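Local atomic coordinates of putative calcium binding protein (Streptomyces coelicolor, PDB entry 3AKB), a protein that binds calcium ions through EF-hand helix-loop-helix motifs and probably takes part in calcium-mediated regulation in this bacterium. Residues K88-A93 against A157-F162. The protein carries 2 engineered substitutions. Sequence-based numbering, arbitrary orientation.
Sequences KPDRFA and AFARYF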
loop_
_atom_site.group_PDB
_atom_site.type_symbol
_atom_site.label_atom_id
_atom_site.label_comp_id
_atom_site.label_asym_id
_atom_site.label_seq_id
_atom_site.Cartn_x
_atom_site.Cartn_y
_atom_site.Cartn_z
ATOM N N LYS A 88 -15.614 3.394 -6.146
ATOM C CA LYS A 88 -15.298 4.370 -5.087
ATOM C C LYS A 88 -13.790 4.409 -4.688
ATOM O O LYS A 88 -13.449 4.185 -3.517
ATOM C CB LYS A 88 -16.211 4.178 -3.856
ATOM C CG LYS A 88 -16.141 2.798 -3.191
ATOM C CD LYS A 88 -17.045 2.709 -1.952
ATOM C CE LYS A 88 -16.650 1.543 -1.025
ATOM N NZ LYS A 88 -17.672 1.283 0.050
ATOM N N PRO A 89 -12.899 4.728 -5.653
ATOM C CA PRO A 89 -11.438 4.717 -5.436
ATOM C C PRO A 89 -10.925 5.749 -4.429
ATOM O O PRO A 89 -10.030 5.430 -3.617
ATOM C CB PRO A 89 -10.871 4.993 -6.842
ATOM C CG PRO A 89 -11.965 5.681 -7.567
ATOM C CD PRO A 89 -13.236 5.122 -7.035
ATOM N N ASP A 90 -11.467 6.968 -4.474
ATOM C CA ASP A 90 -11.055 8.032 -3.551
ATOM C C ASP A 90 -11.413 7.692 -2.107
ATOM O O ASP A 90 -10.638 7.960 -1.192
ATOM C CB ASP A 90 -11.712 9.369 -3.925
ATOM C CG ASP A 90 -10.990 10.093 -5.045
ATOM O OD1 ASP A 90 -10.217 9.452 -5.794
ATOM O OD2 ASP A 90 -11.221 11.323 -5.164
ATOM N N ARG A 91 -12.600 7.126 -1.904
ATOM C CA ARG A 91 -13.010 6.714 -0.562
ATOM C C ARG A 91 -12.078 5.615 -0.027
ATOM O O ARG A 91 -11.662 5.643 1.139
ATOM C CB ARG A 91 -14.472 6.256 -0.559
ATOM C CG ARG A 91 -15.482 7.384 -0.301
ATOM C CD ARG A 91 -16.685 6.832 0.458
ATOM N NE ARG A 91 -17.708 6.394 -0.468
ATOM C CZ ARG A 91 -18.768 5.654 -0.158
ATOM N NH1 ARG A 91 -18.986 5.226 1.082
ATOM N NH2 ARG A 91 -19.614 5.332 -1.120
ATOM N N PHE A 92 -11.730 4.660 -0.884
ATOM C CA PHE A 92 -10.797 3.624 -0.452
ATOM C C PHE A 92 -9.428 4.223 -0.120
ATOM O O PHE A 92 -8.848 3.908 0.915
ATOM C CB PHE A 92 -10.652 2.511 -1.481
ATOM C CG PHE A 92 -9.722 1.404 -1.032
ATOM C CD1 PHE A 92 -10.042 0.604 0.057
ATOM C CD2 PHE A 92 -8.543 1.164 -1.705
ATOM C CE1 PHE A 92 -9.185 -0.430 0.460
ATOM C CE2 PHE A 92 -7.675 0.116 -1.304
ATOM C CZ PHE A 92 -8.000 -0.663 -0.206
ATOM N N ALA A 93 -8.934 5.112 -0.990
ATOM C CA ALA A 93 -7.653 5.791 -0.745
ATOM C C ALA A 93 -7.655 6.566 0.565
ATOM O O ALA A 93 -6.623 6.612 1.248
ATOM C CB ALA A 93 -7.299 6.703 -1.901
ATOM N N ALA A 157 -2.188 8.540 -6.406
ATOM C CA ALA A 157 -1.567 7.408 -7.143
ATOM C C ALA A 157 -2.074 6.061 -6.611
ATOM O O ALA A 157 -2.300 5.122 -7.374
ATOM C CB ALA A 157 -0.065 7.462 -7.056
ATOM N N PHE A 158 -2.251 5.979 -5.297
ATOM C CA PHE A 158 -2.761 4.773 -4.670
ATOM C C PHE A 158 -4.202 4.544 -5.161
ATOM O O PHE A 158 -4.535 3.434 -5.586
ATOM C CB PHE A 158 -2.672 4.934 -3.147
ATOM C CG PHE A 158 -3.222 3.769 -2.362
ATOM C CD1 PHE A 158 -2.358 2.827 -1.813
ATOM C CD2 PHE A 158 -4.602 3.646 -2.129
ATOM C CE1 PHE A 158 -2.860 1.740 -1.095
ATOM C CE2 PHE A 158 -5.111 2.573 -1.393
ATOM C CZ PHE A 158 -4.237 1.631 -0.871
ATOM N N ALA A 159 -5.013 5.607 -5.150
ATOM C CA ALA A 159 -6.403 5.566 -5.631
ATOM C C ALA A 159 -6.471 5.076 -7.086
ATOM O O ALA A 159 -7.314 4.237 -7.438
ATOM C CB ALA A 159 -7.050 6.937 -5.513
ATOM N N ARG A 160 -5.582 5.600 -7.929
ATOM C CA ARG A 160 -5.515 5.215 -9.335
ATOM C C ARG A 160 -5.050 3.768 -9.528
ATOM O O ARG A 160 -5.627 3.017 -10.333
ATOM C CB ARG A 160 -4.583 6.153 -10.113
ATOM C CG ARG A 160 -5.148 7.536 -10.420
ATOM C CD ARG A 160 -4.114 8.417 -11.133
ATOM N NE ARG A 160 -2.940 8.670 -10.290
ATOM C CZ ARG A 160 -2.081 9.674 -10.472
ATOM N NH1 ARG A 160 -2.240 10.519 -11.486
ATOM N NH2 ARG A 160 -1.054 9.830 -9.653
ATOM N N TYR A 161 -3.991 3.368 -8.821
ATOM C CA TYR A 161 -3.474 2.005 -8.970
ATOM C C TYR A 161 -4.546 0.957 -8.635
ATOM O O TYR A 161 -4.630 -0.068 -9.324
ATOM C CB TYR A 161 -2.216 1.771 -8.118
ATOM C CG TYR A 161 -1.710 0.351 -8.181
ATOM C CD1 TYR A 161 -1.080 -0.144 -9.316
ATOM C CD2 TYR A 161 -1.892 -0.513 -7.104
ATOM C CE1 TYR A 161 -0.634 -1.475 -9.366
ATOM C CE2 TYR A 161 -1.431 -1.842 -7.145
ATOM C CZ TYR A 161 -0.824 -2.306 -8.276
ATOM O OH TYR A 161 -0.382 -3.611 -8.311
ATOM N N PHE A 162 -5.366 1.216 -7.612
ATOM C CA PHE A 162 -6.423 0.257 -7.233
ATOM C C PHE A 162 -7.769 0.450 -7.991
ATOM O O PHE A 162 -8.805 -0.180 -7.669
ATOM C CB PHE A 162 -6.551 0.142 -5.703
ATOM C CG PHE A 162 -5.370 -0.568 -5.061
ATOM C CD1 PHE A 162 -5.165 -1.923 -5.292
ATOM C CD2 PHE A 162 -4.426 0.129 -4.305
ATOM C CE1 PHE A 162 -4.064 -2.598 -4.738
ATOM C CE2 PHE A 162 -3.334 -0.538 -3.736
ATOM C CZ PHE A 162 -3.146 -1.899 -3.964
#
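F92 overlaps F158 only at the ring margins: CE2 of F92 lies 3.6 Å from CE2 of F158, yet the ring centroids are 5.7 Å apart and the planes differ by 27°, the signature of a slipped, near-parallel pair. F92 holds CG anti to the backbone N (chi1 -178°), which carries its ring toward F158, and the two side chains cross at about a right angle. F162 flanks the pair. Its CD2 sits over the centre of the F158 ring, 3.7 Å above that plane, and meets the edge of F92 at longer range, 4.4 Å from CE2. Beside the aromatics the backbones come close where two small residues meet: A159 points its CB toward the other helix, and A93 CB lies 3.6 Å from it. P89, in the first turn of its helix, adds CB at 3.7 Å from A159 O, a carbonyl also hydrogen-bonded to T163 OG1. The axes of the short helical segments approach to 8.5 Å, with their N-to-C directions at 126°, packing the start of helix 89-107 against the end of helix 151-161, the exiting helix of the last EF-hand. F92 continues onto L56, L60 and I63 of helix 44-64, while F162 stacks on F13 of helix 2-13.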